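Local coordinates for protein enoyl-CoA hydratase subunit I (Geobacillus kaustophilus, PDB 2PBP) that probably catalyses the reversible hydration of enoyl-CoA thioesters, the hydro-lyase step of beta-oxidation, as a member of the crotonase family, at residues F4-A8 and E36-A40; R10-A14 and N47-V52; V41-D45 and R90-T96; E127-V133 and L160-M166. All coordinates share one frame; numbering follows the deposited sequence.

Interaction 1. Residues F4-A8 and E36-A40; sequences FVSIA and EIVAA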
loop_
_atom_site.group_PDB
_atom_site.type_symbol
_atom_site.label_atom_id
_atom_site.label_comp_id
_atom_site.label_asym_id
_atom_site.label_seq_id
_atom_site.Cartn_x
_atom_site.Cartn_y
_atom_site.Cartn_z
ATOM N N PHE A 4 -8.332 1.632 35.757
ATOM C CA PHE A 4 -6.995 1.218 35.243
ATOM C C PHE A 4 -5.893 1.600 36.224
ATOM O O PHE A 4 -5.914 2.685 36.807
ATOM C CB PHE A 4 -6.727 1.873 33.884
ATOM C CG PHE A 4 -7.632 1.385 32.788
ATOM C CD1 PHE A 4 -7.532 0.082 32.311
ATOM C CD2 PHE A 4 -8.591 2.229 32.237
ATOM C CE1 PHE A 4 -8.374 -0.374 31.297
ATOM C CE2 PHE A 4 -9.438 1.781 31.225
ATOM C CZ PHE A 4 -9.329 0.477 30.754
ATOM N N VAL A 5 -4.929 0.704 36.399
ATOM C CA VAL A 5 -3.827 0.951 37.315
ATOM C C VAL A 5 -2.474 0.960 36.614
ATOM O O VAL A 5 -1.460 1.292 37.227
ATOM C CB VAL A 5 -3.794 -0.109 38.438
ATOM C CG1 VAL A 5 -5.039 0.005 39.296
ATOM C CG2 VAL A 5 -3.695 -1.505 37.835
ATOM N N SER A 6 -2.456 0.607 35.331
ATOM C CA SER A 6 -1.207 0.571 34.576
ATOM C C SER A 6 -1.173 1.545 33.401
ATOM O O SER A 6 -0.128 1.738 32.783
ATOM C CB SER A 6 -0.941 -0.848 34.067
ATOM O OG SER A 6 -0.890 -1.768 35.144
ATOM N N ILE A 7 -2.315 2.148 33.088
ATOM C CA ILE A 7 -2.385 3.101 31.986
ATOM C C ILE A 7 -3.219 4.313 32.371
ATOM O O ILE A 7 -3.933 4.290 33.371
ATOM C CB ILE A 7 -2.995 2.449 30.709
ATOM C CG1 ILE A 7 -4.426 1.970 30.973
ATOM C CG2 ILE A 7 -2.137 1.273 30.266
ATOM C CD1 ILE A 7 -5.499 3.031 30.788
ATOM N N ALA A 8 -3.113 5.369 31.572
ATOM C CA ALA A 8 -3.866 6.595 31.795
ATOM C C ALA A 8 -4.429 7.044 30.452
ATOM O O ALA A 8 -3.677 7.259 29.500
ATOM C CB ALA A 8 -2.962 7.672 32.374
ATOM N N GLU A 36 -5.111 -4.282 30.019
ATOM C CA GLU A 36 -5.593 -2.922 30.246
ATOM C C GLU A 36 -5.553 -2.113 28.953
ATOM O O GLU A 36 -6.467 -1.337 28.665
ATOM C CB GLU A 36 -4.765 -2.230 31.331
ATOM C CG GLU A 36 -5.040 -2.768 32.731
ATOM C CD GLU A 36 -4.340 -1.976 33.816
ATOM O OE1 GLU A 36 -4.458 -0.733 33.814
ATOM O OE2 GLU A 36 -3.675 -2.595 34.674
ATOM N N ILE A 37 -4.495 -2.302 28.173
ATOM C CA ILE A 37 -4.358 -1.598 26.906
ATOM C C ILE A 37 -5.503 -2.001 25.981
ATOM O O ILE A 37 -6.129 -1.152 25.354
ATOM C CB ILE A 37 -3.007 -1.921 26.230
ATOM C CG1 ILE A 37 -1.857 -1.406 27.103
ATOM C CG2 ILE A 37 -2.959 -1.302 24.840
ATOM C CD1 ILE A 37 -0.477 -1.948 26.736
ATOM N N VAL A 38 -5.783 -3.301 25.910
ATOM C CA VAL A 38 -6.864 -3.804 25.061
ATOM C C VAL A 38 -8.207 -3.204 25.467
ATOM O O VAL A 38 -8.994 -2.774 24.617
ATOM C CB VAL A 38 -6.969 -5.345 25.140
ATOM C CG1 VAL A 38 -8.234 -5.822 24.435
ATOM C CG2 VAL A 38 -5.747 -5.976 24.503
ATOM N N ALA A 39 -8.463 -3.173 26.769
ATOM C CA ALA A 39 -9.712 -2.631 27.281
ATOM C C ALA A 39 -9.846 -1.151 26.928
ATOM O O ALA A 39 -10.897 -0.708 26.471
ATOM C CB ALA A 39 -9.781 -2.823 28.789
ATOM N N ALA A 40 -8.773 -0.394 27.131
ATOM C CA ALA A 40 -8.789 1.037 26.838
ATOM C C ALA A 40 -8.949 1.303 25.345
ATOM O O ALA A 40 -9.723 2.178 24.941
ATOM C CB ALA A 40 -7.509 1.691 27.351
#
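Glu36, on helix 31-46, lays its side chain along Phe4 and buries its carboxylate in the turn of backbone formed by Phe4, Val5 and Ser6. Its CB lies 3.7 Å from Phe4 CD1, and CG meets the same carbon at the edge of the ring. With CG beside the backbone N (chi1 -72°) and the chain extended beyond it, the carboxylate is carried clear of the helix and ends nearly coplanar with the Phe4 ring, the two planes 17° apart. OE1 takes two backbone N-H groups. Ser6 N comes to Glu36 OE1 on its syn side at 2.8 Å, while Val5 N donates to OE1 over 3.0 Å from above the carboxylate plane, along a more bent path. OE2 accepts from Ser6 OG at 2.9 Å, from the face opposite Val5 N, and has a second donor in Gln32 NE2, one helical turn back. Running the opposite way, the Phe4 ring brings CE1 and CZ to the helix, its edge against Ala39 CB (3.8 Å from CE1). Ile7 adds apolar contacts, CD1 to Ala40 CB and CG2 to Ile37 CG1. Four neutral donors thus grip a buried acid, fastening the N-terminal turn that leads into strand 7-12 onto the helix; this bonding would be expected to stabilise the ionised carboxylate without a positively charged partner among these four groups.

Interaction 2. Residues R10-A14 and N47-V52; sequences RQEGA and NEKVRV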
loop_
_atom_site.group_PDB
_atom_site.type_symbol
_atom_site.label_atom_id
_atom_site.label_comp_id
_atom_site.label_asym_id
_atom_site.label_seq_id
_atom_site.Cartn_x
_atom_site.Cartn_y
_atom_site.Cartn_z
ATOM N N ARG A 10 -6.994 9.711 28.151
ATOM C CA ARG A 10 -7.545 11.059 28.113
ATOM C C ARG A 10 -7.928 11.406 26.685
ATOM O O ARG A 10 -7.532 10.721 25.744
ATOM C CB ARG A 10 -6.523 12.077 28.632
ATOM C CG ARG A 10 -5.270 12.221 27.778
ATOM C CD ARG A 10 -4.253 13.138 28.455
ATOM N NE ARG A 10 -3.004 13.245 27.705
ATOM C CZ ARG A 10 -2.827 14.024 26.641
ATOM N NH1 ARG A 10 -3.820 14.780 26.188
ATOM N NH2 ARG A 10 -1.652 14.041 26.025
ATOM N N GLN A 11 -8.697 12.475 26.525
ATOM C CA GLN A 11 -9.117 12.892 25.199
ATOM C C GLN A 11 -8.760 14.338 24.915
ATOM O O GLN A 11 -8.825 15.196 25.794
ATOM C CB GLN A 11 -10.623 12.689 25.035
ATOM C CG GLN A 11 -11.047 11.239 25.169
ATOM C CD GLN A 11 -12.547 11.061 25.124
ATOM O OE1 GLN A 11 -13.185 11.320 24.103
ATOM N NE2 GLN A 11 -13.121 10.618 26.237
ATOM N N GLU A 12 -8.363 14.589 23.677
ATOM C CA GLU A 12 -8.001 15.923 23.224
ATOM C C GLU A 12 -8.754 16.083 21.914
ATOM O O GLU A 12 -8.293 15.638 20.865
ATOM C CB GLU A 12 -6.490 16.012 22.988
ATOM C CG GLU A 12 -5.986 17.401 22.633
ATOM C CD GLU A 12 -6.283 18.425 23.713
ATOM O OE1 GLU A 12 -6.021 18.130 24.901
ATOM O OE2 GLU A 12 -6.771 19.525 23.374
ATOM N N GLY A 13 -9.930 16.701 21.984
ATOM C CA GLY A 13 -10.733 16.863 20.789
ATOM C C GLY A 13 -11.245 15.496 20.372
ATOM O O GLY A 13 -11.817 14.773 21.187
ATOM N N ALA A 14 -11.028 15.130 19.112
ATOM C CA ALA A 14 -11.477 13.837 18.600
ATOM C C ALA A 14 -10.360 12.798 18.664
ATOM O O ALA A 14 -10.441 11.745 18.029
ATOM C CB ALA A 14 -11.964 13.991 17.161
ATOM N N ASN A 47 -16.189 4.330 20.761
ATOM C CA ASN A 47 -16.626 5.719 20.923
ATOM C C ASN A 47 -16.532 6.474 19.594
ATOM O O ASN A 47 -15.438 6.783 19.127
ATOM C CB ASN A 47 -15.746 6.418 21.968
ATOM C CG ASN A 47 -16.294 7.773 22.394
ATOM O OD1 ASN A 47 -17.023 8.428 21.650
ATOM N ND2 ASN A 47 -15.927 8.204 23.596
ATOM N N GLU A 48 -17.674 6.787 18.994
ATOM C CA GLU A 48 -17.664 7.493 17.720
ATOM C C GLU A 48 -17.118 8.914 17.807
ATOM O O GLU A 48 -16.859 9.548 16.785
ATOM C CB GLU A 48 -19.065 7.482 17.097
ATOM C CG GLU A 48 -19.399 6.141 16.446
ATOM C CD GLU A 48 -20.790 6.091 15.843
ATOM O OE1 GLU A 48 -21.108 6.951 14.992
ATOM O OE2 GLU A 48 -21.563 5.183 16.218
ATOM N N LYS A 49 -16.929 9.408 19.027
ATOM C CA LYS A 49 -16.384 10.749 19.225
ATOM C C LYS A 49 -14.879 10.730 19.013
ATOM O O LYS A 49 -14.251 11.773 18.816
ATOM C CB LYS A 49 -16.689 11.243 20.639
ATOM C CG LYS A 49 -18.122 11.689 20.832
ATOM C CD LYS A 49 -18.424 12.861 19.919
ATOM C CE LYS A 49 -17.483 14.042 20.169
ATOM N NZ LYS A 49 -17.552 15.075 19.091
ATOM N N VAL A 50 -14.308 9.534 19.068
ATOM C CA VAL A 50 -12.876 9.351 18.889
ATOM C C VAL A 50 -12.588 8.926 17.455
ATOM O O VAL A 50 -13.009 7.856 17.015
ATOM C CB VAL A 50 -12.337 8.283 19.861
ATOM C CG1 VAL A 50 -10.849 8.071 19.635
ATOM C CG2 VAL A 50 -12.602 8.717 21.289
ATOM N N ARG A 51 -11.867 9.770 16.730
ATOM C CA ARG A 51 -11.538 9.488 15.340
ATOM C C ARG A 51 -10.125 8.948 15.158
ATOM O O ARG A 51 -9.816 8.328 14.140
ATOM C CB ARG A 51 -11.721 10.753 14.504
ATOM C CG ARG A 51 -13.131 11.309 14.561
ATOM C CD ARG A 51 -13.315 12.456 13.580
ATOM N NE ARG A 51 -14.710 12.877 13.503
ATOM C CZ ARG A 51 -15.193 13.690 12.568
ATOM N NH1 ARG A 51 -14.391 14.176 11.626
ATOM N NH2 ARG A 51 -16.479 14.013 12.573
ATOM N N VAL A 52 -9.268 9.193 16.145
ATOM C CA VAL A 52 -7.886 8.720 16.105
ATOM C C VAL A 52 -7.455 8.344 17.518
ATOM O O VAL A 52 -7.801 9.021 18.487
ATOM C CB VAL A 52 -6.917 9.809 15.570
ATOM C CG1 VAL A 52 -5.516 9.222 15.390
ATOM C CG2 VAL A 52 -7.428 10.369 14.249
HETATM O O HOH W 1 -16.032 10.833 24.392
HETATM O O HOH W 2 -14.783 15.367 19.934
#
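Ala14 and the 50-52 backbone meet through a shared carbonyl. Of the backbone hydrogen bonds, Arg51 N to Ala14 O is the stronger, at 2.8 Å and with the donor in the carbonyl plane; Val52 N reaches the same Ala14 O only weakly, at 3.4 Å. Two CA-H...O contacts, from Val50 CA to Ala14 O and from Ala14 CA to Lys49 O, bring the backbones of Ala14 and 49-50 close. Within 47-52 the shape is set by a type I turn from Asn47 to Val50, reinforced by an Asx turn in which Lys49 N donates to Asn47 OD1 at 2.8 Å. Side-chain packing is light: Ala14 CB rests 3.9 Å from Arg51 CG on the extended arginine chain, and Gln11 OE1 touches Val50 CG2, the side chains crossing at about a right angle. Two waters bridge the remaining polar groups. One molecule donates to Gln11 OE1 at 2.9 Å and accepts from Asn47 ND2 at 2.7 Å, joining two amides whose planes stand 79° apart; a second bridges Gly13 O and Lys49 NZ weakly. Outside the contact Arg51 hydrogen-bonds through NH1 to Ala198 O and NH2 to Phe255 O. The contact lies where the hairpin of strands 7-12 and 15-20 turns, beside the loop from helix 31-46 to strand 52-57, with Phe44 of that helix against Gln11 and Val50 and helix 186-198 against Ala14 and Val52.

Interaction 3. Residues V41-D45 and R90-T96; sequences VEAFD and RLSIVKT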
loop_
_atom_site.group_PDB
_atom_site.type_symbol
_atom_site.label_atom_id
_atom_site.label_comp_id
_atom_site.label_asym_id
_atom_site.label_seq_id
_atom_site.Cartn_x
_atom_site.Cartn_y
_atom_site.Cartn_z
ATOM N N VAL A 41 -8.219 0.555 24.523
ATOM C CA VAL A 41 -8.305 0.736 23.079
ATOM C C VAL A 41 -9.685 0.366 22.537
ATOM O O VAL A 41 -10.237 1.079 21.702
ATOM C CB VAL A 41 -7.231 -0.094 22.341
ATOM C CG1 VAL A 41 -7.442 -0.003 20.837
ATOM C CG2 VAL A 41 -5.843 0.420 22.702
ATOM N N GLU A 42 -10.250 -0.743 23.005
ATOM C CA GLU A 42 -11.566 -1.139 22.527
ATOM C C GLU A 42 -12.621 -0.116 22.943
ATOM O O GLU A 42 -13.579 0.122 22.212
ATOM C CB GLU A 42 -11.934 -2.541 23.034
ATOM C CG GLU A 42 -11.025 -3.639 22.478
ATOM C CD GLU A 42 -11.530 -5.038 22.781
ATOM O OE1 GLU A 42 -12.199 -5.218 23.821
ATOM O OE2 GLU A 42 -11.245 -5.961 21.989
ATOM N N ALA A 43 -12.430 0.504 24.104
ATOM C CA ALA A 43 -13.370 1.512 24.585
ATOM C C ALA A 43 -13.369 2.715 23.639
ATOM O O ALA A 43 -14.425 3.192 23.223
ATOM C CB ALA A 43 -12.992 1.950 25.988
ATOM N N PHE A 44 -12.178 3.204 23.302
ATOM C CA PHE A 44 -12.061 4.337 22.390
ATOM C C PHE A 44 -12.530 3.942 20.987
ATOM O O PHE A 44 -13.088 4.761 20.260
ATOM C CB PHE A 44 -10.608 4.830 22.304
ATOM C CG PHE A 44 -10.194 5.764 23.420
ATOM C CD1 PHE A 44 -11.122 6.601 24.037
ATOM C CD2 PHE A 44 -8.859 5.849 23.806
ATOM C CE1 PHE A 44 -10.722 7.511 25.017
ATOM C CE2 PHE A 44 -8.446 6.755 24.784
ATOM C CZ PHE A 44 -9.381 7.589 25.391
ATOM N N ASP A 45 -12.294 2.688 20.609
ATOM C CA ASP A 45 -12.688 2.198 19.288
ATOM C C ASP A 45 -14.209 2.224 19.128
ATOM O O ASP A 45 -14.716 2.491 18.036
ATOM C CB ASP A 45 -12.144 0.775 19.073
ATOM C CG ASP A 45 -12.223 0.315 17.617
ATOM O OD1 ASP A 45 -12.186 1.161 16.699
ATOM O OD2 ASP A 45 -12.302 -0.909 17.385
ATOM N N ARG A 90 -6.955 -9.096 19.485
ATOM C CA ARG A 90 -8.006 -8.095 19.646
ATOM C C ARG A 90 -7.478 -6.725 19.236
ATOM O O ARG A 90 -8.215 -5.903 18.695
ATOM C CB ARG A 90 -8.505 -8.076 21.096
ATOM C CG ARG A 90 -9.279 -9.341 21.459
ATOM C CD ARG A 90 -9.559 -9.471 22.945
ATOM N NE ARG A 90 -10.463 -8.438 23.436
ATOM C CZ ARG A 90 -11.135 -8.524 24.579
ATOM N NH1 ARG A 90 -11.006 -9.599 25.347
ATOM N NH2 ARG A 90 -11.940 -7.540 24.952
ATOM N N LEU A 91 -6.194 -6.487 19.483
ATOM C CA LEU A 91 -5.584 -5.215 19.115
ATOM C C LEU A 91 -5.483 -5.120 17.596
ATOM O O LEU A 91 -5.649 -4.044 17.017
ATOM C CB LEU A 91 -4.191 -5.086 19.741
ATOM C CG LEU A 91 -4.136 -4.872 21.257
ATOM C CD1 LEU A 91 -2.685 -4.790 21.713
ATOM C CD2 LEU A 91 -4.878 -3.588 21.621
ATOM N N SER A 92 -5.229 -6.259 16.959
ATOM C CA SER A 92 -5.096 -6.331 15.510
ATOM C C SER A 92 -6.370 -5.975 14.747
ATOM O O SER A 92 -6.298 -5.543 13.596
ATOM C CB SER A 92 -4.657 -7.737 15.091
ATOM O OG SER A 92 -3.418 -8.093 15.674
ATOM N N ILE A 93 -7.531 -6.151 15.373
ATOM C CA ILE A 93 -8.786 -5.860 14.688
ATOM C C ILE A 93 -9.453 -4.527 15.024
ATOM O O ILE A 93 -10.605 -4.299 14.655
ATOM C CB ILE A 93 -9.812 -6.996 14.900
ATOM C CG1 ILE A 93 -10.188 -7.105 16.379
ATOM C CG2 ILE A 93 -9.234 -8.306 14.394
ATOM C CD1 ILE A 93 -11.437 -7.937 16.665
ATOM N N VAL A 94 -8.739 -3.654 15.725
ATOM C CA VAL A 94 -9.276 -2.336 16.061
ATOM C C VAL A 94 -9.458 -1.596 14.736
ATOM O O VAL A 94 -8.533 -1.525 13.927
ATOM C CB VAL A 94 -8.305 -1.568 16.978
ATOM C CG1 VAL A 94 -8.758 -0.120 17.145
ATOM C CG2 VAL A 94 -8.240 -2.257 18.333
ATOM N N LYS A 95 -10.650 -1.056 14.503
ATOM C CA LYS A 95 -10.923 -0.373 13.241
ATOM C C LYS A 95 -10.579 1.107 13.191
ATOM O O LYS A 95 -10.291 1.641 12.120
ATOM C CB LYS A 95 -12.388 -0.576 12.849
ATOM C CG LYS A 95 -12.709 -2.018 12.484
ATOM C CD LYS A 95 -14.122 -2.166 11.959
ATOM C CE LYS A 95 -14.421 -3.608 11.587
ATOM N NZ LYS A 95 -13.512 -4.109 10.521
ATOM N N THR A 96 -10.604 1.765 14.341
ATOM C CA THR A 96 -10.294 3.190 14.405
ATOM C C THR A 96 -8.806 3.421 14.144
ATOM O O THR A 96 -7.969 2.614 14.542
ATOM C CB THR A 96 -10.649 3.761 15.794
ATOM O OG1 THR A 96 -12.047 3.561 16.047
ATOM C CG2 THR A 96 -10.333 5.246 15.861
HETATM O O HOH W 3 -10.781 -5.584 19.417
#
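With CG anti to the backbone N (chi1 -167°), Asp45 directs its carboxylate off helix 31-46 to Thr96; Arg90 meets Glu42 by a bend at its third torsion (chi3 66°), which folds the guanidinium back to the acid. Asp45 OD1 accepts from Thr96 N on the syn side at 2.9 Å, and from Thr96 OG1 at an apparent 2.5 Å, short enough to be treated with caution. Its other oxygen, OD2, takes a weak bond from Lys95 N, so the carboxylate ties down two successive backbone N-H groups where the chain leaves helix 86-92. Helix 31-46 is the connection of a beta-alpha-beta crossover between the neighbouring parallel strands 15-20 and 52-57, and the 93-96 loop that runs past its C-terminal part leads into strand 98-102, next in the same sheet. On the more exposed side, Arg90 grips Glu42 side-on: NH2 lies 2.6 Å from Glu42 OE1 and NE 3.0 Å from OE2. Both oxygens lie close to the guanidinium plane, although the carboxylate is turned 37° from it. A water donating to both Glu42 OE2 and Arg90 O adds an indirect link. Between the two polar groups, Val41 CG1 presses against Val94 CG2 at 3.5 Å, tighter than usual, with Leu91 CD2 near Val41 CG2; behind them Val41 packs on Ile18 and Leu55 of the sheet.

Interaction 4. Residues E127-V133 and L160-M166; sequences EFGFPEV and LWTGARM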
loop_
_atom_site.group_PDB
_atom_site.type_symbol
_atom_site.label_atom_id
_atom_site.label_comp_id
_atom_site.label_asym_id
_atom_site.label_seq_id
_atom_site.Cartn_x
_atom_site.Cartn_y
_atom_site.Cartn_z
ATOM N N GLU A 127 14.225 3.317 19.994
ATOM C CA GLU A 127 14.988 2.179 19.500
ATOM C C GLU A 127 13.997 1.027 19.461
ATOM O O GLU A 127 13.160 0.901 20.347
ATOM C CB GLU A 127 16.150 1.837 20.435
ATOM C CG GLU A 127 17.368 2.732 20.266
ATOM C CD GLU A 127 18.601 2.161 20.945
ATOM O OE1 GLU A 127 18.619 2.097 22.191
ATOM O OE2 GLU A 127 19.550 1.772 20.229
ATOM N N PHE A 128 14.091 0.198 18.429
ATOM C CA PHE A 128 13.184 -0.932 18.265
ATOM C C PHE A 128 13.989 -2.217 18.171
ATOM O O PHE A 128 15.043 -2.247 17.539
ATOM C CB PHE A 128 12.368 -0.761 16.981
ATOM C CG PHE A 128 11.613 0.534 16.907
ATOM C CD1 PHE A 128 10.299 0.616 17.358
ATOM C CD2 PHE A 128 12.216 1.678 16.382
ATOM C CE1 PHE A 128 9.592 1.814 17.287
ATOM C CE2 PHE A 128 11.519 2.882 16.306
ATOM C CZ PHE A 128 10.203 2.951 16.759
ATOM N N GLY A 129 13.498 -3.280 18.791
ATOM C CA GLY A 129 14.225 -4.534 18.722
ATOM C C GLY A 129 13.499 -5.703 19.353
ATOM O O GLY A 129 12.504 -5.520 20.057
ATOM N N PHE A 130 14.012 -6.902 19.096
ATOM C CA PHE A 130 13.448 -8.139 19.626
ATOM C C PHE A 130 14.548 -8.914 20.341
ATOM O O PHE A 130 15.159 -9.817 19.772
ATOM C CB PHE A 130 12.875 -8.987 18.491
ATOM C CG PHE A 130 11.627 -8.420 17.887
ATOM C CD1 PHE A 130 10.470 -8.294 18.650
ATOM C CD2 PHE A 130 11.607 -8.004 16.561
ATOM C CE1 PHE A 130 9.307 -7.761 18.098
ATOM C CE2 PHE A 130 10.450 -7.470 15.999
ATOM C CZ PHE A 130 9.297 -7.349 16.771
ATOM N N PRO A 131 14.814 -8.564 21.605
ATOM C CA PRO A 131 15.851 -9.231 22.390
ATOM C C PRO A 131 15.443 -10.605 22.914
ATOM O O PRO A 131 16.244 -11.280 23.562
ATOM C CB PRO A 131 16.119 -8.233 23.511
ATOM C CG PRO A 131 14.753 -7.677 23.770
ATOM C CD PRO A 131 14.221 -7.444 22.362
ATOM N N GLU A 132 14.213 -11.022 22.616
ATOM C CA GLU A 132 13.709 -12.317 23.077
ATOM C C GLU A 132 14.648 -13.480 22.783
ATOM O O GLU A 132 14.807 -14.377 23.611
ATOM C CB GLU A 132 12.338 -12.632 22.462
ATOM C CG GLU A 132 11.192 -11.804 23.014
ATOM C CD GLU A 132 10.852 -10.618 22.134
ATOM O OE1 GLU A 132 11.782 -10.019 21.560
ATOM O OE2 GLU A 132 9.654 -10.280 22.025
ATOM N N VAL A 133 15.262 -13.470 21.605
ATOM C CA VAL A 133 16.163 -14.551 21.221
ATOM C C VAL A 133 17.316 -14.745 22.205
ATOM O O VAL A 133 17.774 -15.873 22.418
ATOM C CB VAL A 133 16.734 -14.324 19.795
ATOM C CG1 VAL A 133 17.559 -13.042 19.749
ATOM C CG2 VAL A 133 17.577 -15.517 19.377
ATOM N N LEU A 160 15.834 -10.445 14.017
ATOM C CA LEU A 160 15.214 -11.434 14.893
ATOM C C LEU A 160 16.212 -12.424 15.492
ATOM O O LEU A 160 16.089 -12.803 16.655
ATOM C CB LEU A 160 14.119 -12.186 14.127
ATOM C CG LEU A 160 12.929 -11.321 13.697
ATOM C CD1 LEU A 160 12.092 -12.058 12.663
ATOM C CD2 LEU A 160 12.088 -10.969 14.924
ATOM N N TRP A 161 17.202 -12.829 14.702
ATOM C CA TRP A 161 18.210 -13.782 15.171
ATOM C C TRP A 161 19.256 -13.182 16.114
ATOM O O TRP A 161 19.754 -13.870 17.006
ATOM C CB TRP A 161 18.936 -14.417 13.983
ATOM C CG TRP A 161 18.201 -15.535 13.296
ATOM C CD1 TRP A 161 17.078 -16.185 13.732
ATOM C CD2 TRP A 161 18.596 -16.182 12.084
ATOM N NE1 TRP A 161 16.754 -17.203 12.865
ATOM C CE2 TRP A 161 17.671 -17.226 11.844
ATOM C CE3 TRP A 161 19.647 -15.991 11.176
ATOM C CZ2 TRP A 161 17.764 -18.070 10.734
ATOM C CZ3 TRP A 161 19.741 -16.829 10.073
ATOM C CH2 TRP A 161 18.803 -17.858 9.861
ATOM N N THR A 162 19.589 -11.907 15.919
ATOM C CA THR A 162 20.602 -11.242 16.744
ATOM C C THR A 162 20.059 -10.464 17.939
ATOM O O THR A 162 20.762 -10.279 18.935
ATOM C CB THR A 162 21.452 -10.264 15.905
ATOM O OG1 THR A 162 20.630 -9.181 15.444
ATOM C CG2 THR A 162 22.064 -10.979 14.719
ATOM N N GLY A 163 18.818 -10.000 17.835
ATOM C CA GLY A 163 18.224 -9.239 18.916
ATOM C C GLY A 163 18.782 -7.830 19.025
ATOM O O GLY A 163 18.567 -7.149 20.027
ATOM N N ALA A 164 19.490 -7.385 17.990
ATOM C CA ALA A 164 20.080 -6.050 17.987
ATOM C C ALA A 164 19.014 -4.964 17.909
ATOM O O ALA A 164 17.920 -5.187 17.391
ATOM C CB ALA A 164 21.047 -5.910 16.816
ATOM N N ARG A 165 19.339 -3.781 18.418
ATOM C CA ARG A 165 18.392 -2.676 18.395
ATOM C C ARG A 165 18.486 -1.846 17.123
ATOM O O ARG A 165 19.574 -1.520 16.648
ATOM C CB ARG A 165 18.601 -1.769 19.603
ATOM C CG ARG A 165 18.240 -2.406 20.922
ATOM C CD ARG A 165 18.461 -1.421 22.043
ATOM N NE ARG A 165 18.239 -2.018 23.353
ATOM C CZ ARG A 165 18.426 -1.374 24.499
ATOM N NH1 ARG A 165 18.836 -0.113 24.487
ATOM N NH2 ARG A 165 18.211 -1.992 25.650
ATOM N N MET A 166 17.321 -1.498 16.594
ATOM C CA MET A 166 17.205 -0.709 15.379
ATOM C C MET A 166 16.938 0.748 15.768
ATOM O O MET A 166 16.061 1.028 16.585
ATOM C CB MET A 166 16.047 -1.268 14.548
ATOM C CG MET A 166 15.857 -0.657 13.182
ATOM S SD MET A 166 14.312 -1.262 12.481
ATOM C CE MET A 166 14.761 -2.937 12.016
HETATM O O HOH W 4 16.039 -7.113 17.070
HETATM O O HOH W 5 14.235 -12.153 18.807
#
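Phe128 and Met166 form a hydrogen-bonded antiparallel pair: Met166 N donates to Phe128 O at 2.6 Å and Phe128 N to Met166 O at 2.8 Å, both nearly straight and in the carbonyl planes. The pair fixes strand 166-167 at the edge of a small sheet beside strand 127-129, whose other neighbour is strand 105-107. CA-H...O contacts accompany it, Glu127 CA on Met166 O and Arg165 CA on Phe128 O. On the exposed side Arg165 NH1 reaches Glu127 OE1 at 3.2 Å from above the carboxylate plane, a salt bridge in which the two flat groups stand 84° apart, while Arg165 CD packs 3.5 Å from Glu127 OE1, the side chains crossing at a slant. Past the strand the chains stay close: Gly163 CA approaches Phe130 O to 3.2 Å, and its positive phi marks the exit from helix 153-162. Two waters bridge the chains. One spans Phe130 N and Ala164 O; the other donates to Phe130 O and Leu160 O and accepts from Val133 N over 3.3 Å. Leu160 CD2 sits 3.4 Å from Phe130 CD2, the leucine and ring lying side by side, and Val133 CG1 rests on the carbonyls of Leu160 and Trp161. Behind this shell Phe111 stacks on Phe130 and meets Phe128 obliquely, so that one residue contacts both rings. Main-chain bonds, direct and through water, probably contribute more here than the exposed ion pair.

In the fold
Interactions 1 and 3 use successive turns of helix 31-46 and touch where Val38 packs on Arg90 and Leu91. Interaction 2 touches Phe44 of segment 41-45 and shares strand 7-12 with interaction 1. These three involve the larger sheet and the helix packed on it; interaction 4 lies in the smaller sheet, across the chain's centre from interactions 2 and 3, with centres 26 Å or more from all three. Interaction 1 is the buried contact, an acid held by neutral donors. Interaction 3, nearest the chain's centre, pairs an exposed-side salt bridge with a carboxylate bonded to backbone. Interactions 2, 3 and 4 are partly buried; 2 and 4 rely more on main-chain bonds, 4 adding apolar packing and a salt bridge.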